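Local coordinates for protein MdcD (Pseudomonas aeruginosa, PDB 5VIP) that is a subunit of a biotin-independent malonate decarboxylase, probably acting in the decarboxylation step as a carboxyltransferase-type enzyme of the ClpP/crotonase superfamily, at residues 10-15 with 225-230; 79-84 with 122-127; 147-152 with 168-173. All coordinates share one frame; numbering follows the deposited sequence.

Overall arrangement
The three contacts sample one domain of crotonase type, built round a mixed sheet with helices packed against it. Along the chain, interaction 1 closes the longest loop, tying the N-terminal residues to the start of helix 229-242, and interactions 2 and 3 follow one another inside that loop. Interaction 3 sits near the middle, about 7 Å from the centre of the chain, where strands 150-153 and 172-176 pair. Its centre is about 20 Å from interaction 1, which it touches through Phe13 and Val152, and about 23 Å from interaction 2, to which helix 126-143 leads back. Interactions 1 and 2 lie farther out, their centres about 27 Å apart, each tying a loop to the start of a helix.

Interaction 1 (10-15 with 225-230); sequences LRSFTE and LADDLD
Asp227 is the hub of this contact: both of its carboxylate oxygens are taken, each by two donors from the 10-15 segment. With CG anti to the backbone N (chi1 -179°), the side chain reaches across to the turn at Ser12-Thr14. Asp227 OD1 receives the backbone N of Thr14 on its syn lone pair at 2.8 Å, while the N of Phe13 reaches the same oxygen from above the carboxylate plane. OD2 is gripped by two hydroxyls, also from above that plane, with Thr14 OG1 at 2.6 Å from Asp227 OD2 and Ser12 OG at 3.1 Å from the same atom. Ser12 OG in turn accepts from the N of Glu15, an ST motif that holds the hydroxyl in place. Four donors on one carboxylate should favour its ionised form.

One step on, Leu229 N points straight at Arg11 O (2.7 Å), nearly along the C=O axis, so this first-turn amide of helix 229-242 is satisfied by the other segment. Asp228, the N-cap, divides its carboxylate: OD1 caps Glu231 N, and OD2 takes Arg11 NE at 3.1 Å in a salt bridge whose flat groups stand 81° apart. Arg11 NH1 meanwhile bonds to Arg6 O.

Beside these bonds, Leu229 CD1 meets the edge of the Phe13 ring at CD1, 3.9 Å away. Phe13 continues inward onto Val232 of helix 229-242 and Leu25 of helix 18-25, and Leu229 rests on Ala24, so the link from strand 223-225, outermost in this chain's sheet, into helix 229-242 is fastened to the N-terminal segment.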
loop_
_atom_site.group_PDB
_atom_site.type_symbol
_atom_site.label_atom_id
_atom_site.label_comp_id
_atom_site.label_asym_id
_atom_site.label_seq_id
_atom_site.Cartn_x
_atom_site.Cartn_y
_atom_site.Cartn_z
ATOM N N LEU B 10 33.619 -6.698 10.928
ATOM C CA LEU B 10 33.998 -5.599 10.051
ATOM C C LEU B 10 33.362 -5.732 8.657
ATOM O O LEU B 10 33.400 -4.794 7.859
ATOM C CB LEU B 10 35.525 -5.522 9.954
ATOM C CG LEU B 10 36.215 -5.170 11.283
ATOM C CD1 LEU B 10 37.736 -5.273 11.190
ATOM C CD2 LEU B 10 35.800 -3.771 11.735
ATOM N N ARG B 11 32.765 -6.887 8.371
ATOM C CA ARG B 11 32.136 -7.104 7.069
ATOM C C ARG B 11 30.607 -7.097 7.123
ATOM O O ARG B 11 29.958 -7.100 6.077
ATOM C CB ARG B 11 32.618 -8.426 6.467
ATOM C CG ARG B 11 34.096 -8.454 6.154
ATOM C CD ARG B 11 34.604 -9.880 6.031
ATOM N NE ARG B 11 34.099 -10.567 4.842
ATOM C CZ ARG B 11 34.557 -11.744 4.419
ATOM N NH1 ARG B 11 35.526 -12.357 5.093
ATOM N NH2 ARG B 11 34.052 -12.307 3.324
ATOM N N SER B 12 30.043 -7.074 8.334
ATOM C CA SER B 12 28.606 -7.251 8.545
ATOM C C SER B 12 27.780 -6.090 8.006
ATOM O O SER B 12 28.167 -4.929 8.134
ATOM C CB SER B 12 28.309 -7.435 10.037
ATOM O OG SER B 12 26.929 -7.247 10.330
ATOM N N PHE B 13 26.632 -6.406 7.418
ATOM C CA PHE B 13 25.720 -5.375 6.936
ATOM C C PHE B 13 24.699 -4.991 8.007
ATOM O O PHE B 13 24.430 -3.810 8.234
ATOM C CB PHE B 13 25.000 -5.852 5.673
ATOM C CG PHE B 13 24.094 -4.822 5.074
ATOM C CD1 PHE B 13 24.624 -3.750 4.362
ATOM C CD2 PHE B 13 22.712 -4.922 5.212
ATOM C CE1 PHE B 13 23.791 -2.790 3.791
ATOM C CE2 PHE B 13 21.868 -3.952 4.654
ATOM C CZ PHE B 13 22.414 -2.886 3.940
ATOM N N THR B 14 24.138 -5.987 8.678
ATOM C CA THR B 14 23.068 -5.736 9.639
ATOM C C THR B 14 23.541 -4.929 10.856
ATOM O O THR B 14 22.744 -4.239 11.489
ATOM C CB THR B 14 22.453 -7.040 10.133
ATOM O OG1 THR B 14 23.479 -7.824 10.746
ATOM C CG2 THR B 14 21.847 -7.830 8.973
ATOM N N GLU B 15 24.833 -5.015 11.169
ATOM C CA GLU B 15 25.431 -4.262 12.274
ATOM C C GLU B 15 25.407 -2.754 12.038
ATOM O O GLU B 15 25.581 -1.981 12.970
ATOM C CB GLU B 15 26.886 -4.691 12.499
ATOM C CG GLU B 15 27.081 -6.021 13.209
ATOM C CD GLU B 15 28.562 -6.349 13.444
ATOM O OE1 GLU B 15 29.398 -5.409 13.452
ATOM O OE2 GLU B 15 28.891 -7.548 13.610
ATOM N N LEU B 225 20.608 -13.355 0.982
ATOM C CA LEU B 225 21.982 -12.852 1.048
ATOM C C LEU B 225 22.667 -13.152 2.369
ATOM O O LEU B 225 22.036 -13.105 3.421
ATOM C CB LEU B 225 22.006 -11.334 0.829
ATOM C CG LEU B 225 21.187 -10.775 -0.337
ATOM C CD1 LEU B 225 21.366 -9.262 -0.449
ATOM C CD2 LEU B 225 21.554 -11.464 -1.632
ATOM N N ALA B 226 23.969 -13.429 2.304
ATOM C CA ALA B 226 24.801 -13.492 3.492
ATOM C C ALA B 226 24.846 -12.118 4.128
ATOM O O ALA B 226 24.753 -11.115 3.426
ATOM C CB ALA B 226 26.219 -13.955 3.146
ATOM N N ASP B 227 25.036 -12.067 5.444
ATOM C CA ASP B 227 25.131 -10.781 6.124
ATOM C C ASP B 227 26.531 -10.235 5.931
ATOM O O ASP B 227 27.384 -10.299 6.817
ATOM C CB ASP B 227 24.789 -10.904 7.611
ATOM C CG ASP B 227 24.868 -9.570 8.328
ATOM O OD1 ASP B 227 24.873 -8.524 7.645
ATOM O OD2 ASP B 227 24.934 -9.559 9.573
ATOM N N ASP B 228 26.759 -9.704 4.742
ATOM C CA ASP B 228 28.080 -9.308 4.315
ATOM C C ASP B 228 27.890 -8.111 3.397
ATOM O O ASP B 228 27.168 -8.189 2.404
ATOM C CB ASP B 228 28.792 -10.478 3.610
ATOM C CG ASP B 228 30.151 -10.097 3.047
ATOM O OD1 ASP B 228 30.209 -9.632 1.891
ATOM O OD2 ASP B 228 31.171 -10.282 3.741
ATOM N N LEU B 229 28.509 -6.995 3.763
ATOM C CA LEU B 229 28.400 -5.748 3.020
ATOM C C LEU B 229 28.727 -5.856 1.531
ATOM O O LEU B 229 27.973 -5.372 0.687
ATOM C CB LEU B 229 29.314 -4.696 3.657
ATOM C CG LEU B 229 29.416 -3.401 2.865
ATOM C CD1 LEU B 229 28.010 -2.802 2.728
ATOM C CD2 LEU B 229 30.381 -2.431 3.538
ATOM N N ASP B 230 29.867 -6.448 1.203
ATOM C CA ASP B 230 30.265 -6.553 -0.190
ATOM C C ASP B 230 29.253 -7.395 -0.970
ATOM O O ASP B 230 28.913 -7.074 -2.109
ATOM C CB ASP B 230 31.663 -7.159 -0.299
ATOM C CG ASP B 230 32.378 -6.767 -1.578
ATOM O OD1 ASP B 230 32.227 -5.612 -2.051
ATOM O OD2 ASP B 230 33.111 -7.629 -2.113
#

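Interaction 2 (79-84 with 122-127); sequences AFQGGS and RLQEAN
Arg122 carries nearly all of this contact, lying alongside Ser84 and ending beside the ring of Phe80. From CB, its chain starts with CG anti to the carbonyl carbon (chi1 -69°), and Arg122 CG packs on Ser84 CB at 3.6 Å. CD passes close to the Ser84 carbonyl, then the chain bends at chi3 (-149°) and brings Arg122 NE to Ser84 O at 3.0 Å. That bond lies close to the guanidinium plane, but the donor sits above the plane of the carbonyl.

At the tip, the two terminal nitrogens part company. Arg122 NH1 turns back to its own segment and makes a salt bridge with Glu125 OE2 (2.9 Å) on the syn lone pair of that oxygen. Arg122 NH2 comes to the edge of the Phe80 ring, 4.1 Å from Phe80 CE2, with the two planes nearly perpendicular, and also makes a weak hydrogen bond to Asp57 O. Across from the arginine, Gln81 O takes both the N and the OG of Ser84, which keeps the turn compact.

Glu125, the N-cap of helix 126-143, also accepts from Glu87 N. Leu123, Ala126 and Asn127 meet another protein chain. The contact joins the loop between strand 69-76 and helix 87-105 to the start of helix 126-143.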
loop_
_atom_site.group_PDB
_atom_site.type_symbol
_atom_site.label_atom_id
_atom_site.label_comp_id
_atom_site.label_asym_id
_atom_site.label_seq_id
_atom_site.Cartn_x
_atom_site.Cartn_y
_atom_site.Cartn_z
ATOM N N ALA B 79 16.049 1.465 14.452
ATOM C CA ALA B 79 16.408 1.650 15.855
ATOM C C ALA B 79 15.691 2.858 16.459
ATOM O O ALA B 79 15.759 3.082 17.668
ATOM C CB ALA B 79 17.920 1.794 15.999
ATOM N N PHE B 80 14.997 3.625 15.616
ATOM C CA PHE B 80 14.277 4.825 16.042
ATOM C C PHE B 80 12.764 4.673 15.846
ATOM O O PHE B 80 12.292 4.607 14.713
ATOM C CB PHE B 80 14.781 6.053 15.269
ATOM C CG PHE B 80 14.025 7.326 15.579
ATOM C CD1 PHE B 80 14.281 8.039 16.749
ATOM C CD2 PHE B 80 13.064 7.813 14.699
ATOM C CE1 PHE B 80 13.594 9.209 17.035
ATOM C CE2 PHE B 80 12.367 8.982 14.978
ATOM C CZ PHE B 80 12.632 9.681 16.147
ATOM N N GLN B 81 12.013 4.623 16.946
ATOM C CA GLN B 81 10.559 4.446 16.883
ATOM C C GLN B 81 10.200 3.110 16.218
ATOM O O GLN B 81 9.116 2.966 15.657
ATOM C CB GLN B 81 9.901 5.602 16.107
ATOM C CG GLN B 81 9.612 6.876 16.891
ATOM C CD GLN B 81 8.398 6.756 17.791
ATOM O OE1 GLN B 81 7.710 5.730 17.811
ATOM N NE2 GLN B 81 8.110 7.821 18.523
ATOM N N GLY B 82 11.113 2.145 16.261
ATOM C CA GLY B 82 10.946 0.902 15.522
ATOM C C GLY B 82 10.796 1.100 14.020
ATOM O O GLY B 82 10.237 0.250 13.323
ATOM N N GLY B 83 11.282 2.231 13.514
ATOM C CA GLY B 83 11.126 2.561 12.109
ATOM C C GLY B 83 9.695 2.909 11.719
ATOM O O GLY B 83 9.321 2.818 10.550
ATOM N N SER B 84 8.885 3.308 12.697
ATOM C CA SER B 84 7.517 3.740 12.420
ATOM C C SER B 84 7.501 5.005 11.581
ATOM O O SER B 84 8.237 5.946 11.863
ATOM C CB SER B 84 6.759 3.981 13.725
ATOM O OG SER B 84 6.934 2.890 14.606
ATOM N N ARG B 122 3.437 5.602 13.045
ATOM C CA ARG B 122 3.347 6.226 14.354
ATOM C C ARG B 122 1.905 6.516 14.724
ATOM O O ARG B 122 1.232 7.282 14.031
ATOM C CB ARG B 122 4.136 7.522 14.375
ATOM C CG ARG B 122 5.610 7.309 14.297
ATOM C CD ARG B 122 6.309 8.619 14.152
ATOM N NE ARG B 122 7.529 8.463 13.377
ATOM C CZ ARG B 122 8.262 9.482 12.953
ATOM N NH1 ARG B 122 7.881 10.724 13.242
ATOM N NH2 ARG B 122 9.366 9.261 12.245
ATOM N N LEU B 123 1.447 5.931 15.826
ATOM C CA LEU B 123 0.060 6.098 16.250
ATOM C C LEU B 123 -0.340 7.572 16.310
ATOM O O LEU B 123 -1.428 7.931 15.877
ATOM C CB LEU B 123 -0.173 5.422 17.603
ATOM C CG LEU B 123 -1.565 5.619 18.211
ATOM C CD1 LEU B 123 -2.665 5.214 17.242
ATOM C CD2 LEU B 123 -1.680 4.825 19.498
ATOM N N GLN B 124 0.565 8.426 16.790
ATOM C CA GLN B 124 0.304 9.861 16.915
ATOM C C GLN B 124 0.123 10.593 15.577
ATOM O O GLN B 124 -0.442 11.689 15.534
ATOM C CB GLN B 124 1.435 10.529 17.702
ATOM C CG GLN B 124 1.987 9.670 18.837
ATOM C CD GLN B 124 3.111 8.753 18.375
ATOM O OE1 GLN B 124 4.053 9.191 17.712
ATOM N NE2 GLN B 124 3.005 7.472 18.708
ATOM N N GLU B 125 0.622 10.009 14.489
ATOM C CA GLU B 125 0.415 10.585 13.164
ATOM C C GLU B 125 -0.248 9.550 12.246
ATOM O O GLU B 125 -0.066 9.592 11.027
ATOM C CB GLU B 125 1.749 11.053 12.556
ATOM C CG GLU B 125 2.692 11.755 13.532
ATOM C CD GLU B 125 4.098 11.937 12.972
ATOM O OE1 GLU B 125 4.245 12.527 11.886
ATOM O OE2 GLU B 125 5.063 11.482 13.620
ATOM N N ALA B 126 -1.030 8.644 12.838
ATOM C CA ALA B 126 -1.423 7.403 12.169
ATOM C C ALA B 126 -1.952 7.597 10.746
ATOM O O ALA B 126 -1.501 6.920 9.824
ATOM C CB ALA B 126 -2.457 6.651 13.012
ATOM N N ASN B 127 -2.886 8.520 10.544
ATOM C CA ASN B 127 -3.482 8.628 9.214
ATOM C C ASN B 127 -2.598 9.357 8.198
ATOM O O ASN B 127 -2.726 9.146 6.993
ATOM C CB ASN B 127 -4.859 9.291 9.307
ATOM C CG ASN B 127 -5.963 8.269 9.508
ATOM O OD1 ASN B 127 -6.025 7.266 8.794
ATOM N ND2 ASN B 127 -6.823 8.496 10.497
#

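Interaction 3 (147-152 with 168-173); sequences QPVVAV and GLCSYV
Two neighbouring parallel strands of the central sheet, 150-153 and 172-176, come together here, with helix 162-169 in the connection between them. Val150 pairs with Tyr172 and Ala151 with Val173. The best bond runs from Ala151 N to Tyr172 O at 2.9 Å, straight at the hydrogen (177°) and nearly along the C=O axis. Just upstream, Tyr172 N reaches Val149 O at 3.4 Å in a weak bond. Farther along, Val173 CA makes a CA-H...O contact, 3.4 Å from Ala151 O.

Side chains pack on both faces of the pair. On the one bearing Ala151 and Val173, Cys170 SG, placed anti to the carbonyl carbon (chi1 -71°), sits against Val149 CG1 at 3.7 Å and Ala151 CB at 3.9 Å. Ile140 of helix 126-143 and Leu114 of strand 111-115 add to that packing. On the opposite face, the Tyr172 ring has Val150 CG2 at its edge, 4.3 Å from CD2, while Pro148 CB comes obliquely to CE2 at 3.7 Å. Pro148 CB also rests on Ser171 CB. Tyr239 of helix 229-242 meets the ring at an angle of about 45°.

Outside the pair, Gln144 OE1 takes the N of Val149 and the N of Ser171, bridging the two segments at these residues, and Val173 N goes to Asp222 OD2. All the touching residues are buried, so these amides find protein acceptors, while sulfur, methyls, proline and ring edge meet without polar atoms and the Tyr172 hydroxyl is satisfied by Gly243 O.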
loop_
_atom_site.group_PDB
_atom_site.type_symbol
_atom_site.label_atom_id
_atom_site.label_comp_id
_atom_site.label_asym_id
_atom_site.label_seq_id
_atom_site.Cartn_x
_atom_site.Cartn_y
_atom_site.Cartn_z
ATOM N N GLN B 147 12.229 1.920 -14.325
ATOM C CA GLN B 147 13.365 1.297 -13.633
ATOM C C GLN B 147 12.874 0.411 -12.502
ATOM O O GLN B 147 11.910 0.772 -11.810
ATOM C CB GLN B 147 14.312 2.364 -13.051
ATOM C CG GLN B 147 14.970 3.305 -14.056
ATOM C CD GLN B 147 15.954 2.606 -14.983
ATOM O OE1 GLN B 147 16.510 1.564 -14.653
ATOM N NE2 GLN B 147 16.180 3.192 -16.147
ATOM N N PRO B 148 13.536 -0.732 -12.285
ATOM C CA PRO B 148 13.198 -1.569 -11.131
ATOM C C PRO B 148 13.559 -0.867 -9.817
ATOM O O PRO B 148 14.591 -0.203 -9.742
ATOM C CB PRO B 148 14.061 -2.817 -11.345
ATOM C CG PRO B 148 15.250 -2.301 -12.102
ATOM C CD PRO B 148 14.666 -1.288 -13.050
ATOM N N VAL B 149 12.700 -0.985 -8.814
ATOM C CA VAL B 149 13.044 -0.580 -7.457
ATOM C C VAL B 149 13.540 -1.829 -6.753
ATOM O O VAL B 149 12.920 -2.889 -6.851
ATOM C CB VAL B 149 11.847 0.011 -6.699
ATOM C CG1 VAL B 149 12.237 0.338 -5.256
ATOM C CG2 VAL B 149 11.314 1.252 -7.431
ATOM N N VAL B 150 14.671 -1.716 -6.070
ATOM C CA VAL B 150 15.190 -2.823 -5.291
ATOM C C VAL B 150 14.920 -2.535 -3.824
ATOM O O VAL B 150 15.212 -1.445 -3.346
ATOM C CB VAL B 150 16.694 -3.031 -5.532
ATOM C CG1 VAL B 150 17.238 -4.118 -4.617
ATOM C CG2 VAL B 150 16.952 -3.371 -7.002
ATOM N N ALA B 151 14.345 -3.516 -3.129
ATOM C CA ALA B 151 14.115 -3.423 -1.690
ATOM C C ALA B 151 15.006 -4.406 -0.964
ATOM O O ALA B 151 15.036 -5.589 -1.296
ATOM C CB ALA B 151 12.657 -3.706 -1.353
ATOM N N VAL B 152 15.704 -3.906 0.045
ATOM C CA VAL B 152 16.604 -4.710 0.854
ATOM C C VAL B 152 16.036 -4.748 2.275
ATOM O O VAL B 152 15.779 -3.703 2.890
ATOM C CB VAL B 152 18.038 -4.132 0.843
ATOM C CG1 VAL B 152 18.919 -4.827 1.854
ATOM C CG2 VAL B 152 18.633 -4.236 -0.585
ATOM N N GLY B 168 6.218 -5.721 -1.508
ATOM C CA GLY B 168 5.586 -6.622 -2.462
ATOM C C GLY B 168 5.408 -6.005 -3.846
ATOM O O GLY B 168 5.269 -6.732 -4.825
ATOM N N LEU B 169 5.402 -4.670 -3.933
ATOM C CA LEU B 169 5.337 -3.996 -5.234
ATOM C C LEU B 169 6.689 -3.906 -5.916
ATOM O O LEU B 169 6.755 -3.786 -7.141
ATOM C CB LEU B 169 4.811 -2.574 -5.098
ATOM C CG LEU B 169 3.420 -2.395 -4.522
ATOM C CD1 LEU B 169 3.274 -0.926 -4.157
ATOM C CD2 LEU B 169 2.393 -2.805 -5.551
ATOM N N CYS B 170 7.764 -3.905 -5.130
ATOM C CA CYS B 170 9.105 -3.683 -5.684
ATOM C C CYS B 170 9.516 -4.803 -6.638
ATOM O O CYS B 170 9.209 -5.974 -6.385
ATOM C CB CYS B 170 10.134 -3.568 -4.552
ATOM S SG CYS B 170 9.962 -2.018 -3.609
ATOM N N SER B 171 10.219 -4.445 -7.714
ATOM C CA SER B 171 10.698 -5.422 -8.702
ATOM C C SER B 171 11.498 -6.556 -8.088
ATOM O O SER B 171 11.333 -7.722 -8.456
ATOM C CB SER B 171 11.576 -4.733 -9.763
ATOM O OG SER B 171 10.806 -3.847 -10.568
ATOM N N TYR B 172 12.391 -6.211 -7.166
ATOM C CA TYR B 172 13.233 -7.223 -6.535
ATOM C C TYR B 172 13.280 -7.020 -5.037
ATOM O O TYR B 172 13.437 -5.894 -4.576
ATOM C CB TYR B 172 14.658 -7.190 -7.108
ATOM C CG TYR B 172 14.671 -7.356 -8.604
ATOM C CD1 TYR B 172 14.333 -8.575 -9.185
ATOM C CD2 TYR B 172 14.963 -6.282 -9.436
ATOM C CE1 TYR B 172 14.318 -8.727 -10.574
ATOM C CE2 TYR B 172 14.957 -6.419 -10.822
ATOM C CZ TYR B 172 14.634 -7.645 -11.381
ATOM O OH TYR B 172 14.629 -7.769 -12.756
ATOM N N VAL B 173 13.158 -8.119 -4.291
ATOM C CA VAL B 173 13.238 -8.088 -2.834
ATOM C C VAL B 173 14.390 -8.961 -2.356
ATOM O O VAL B 173 14.418 -10.173 -2.622
ATOM C CB VAL B 173 11.926 -8.582 -2.170
ATOM C CG1 VAL B 173 12.094 -8.616 -0.656
ATOM C CG2 VAL B 173 10.754 -7.691 -2.567
#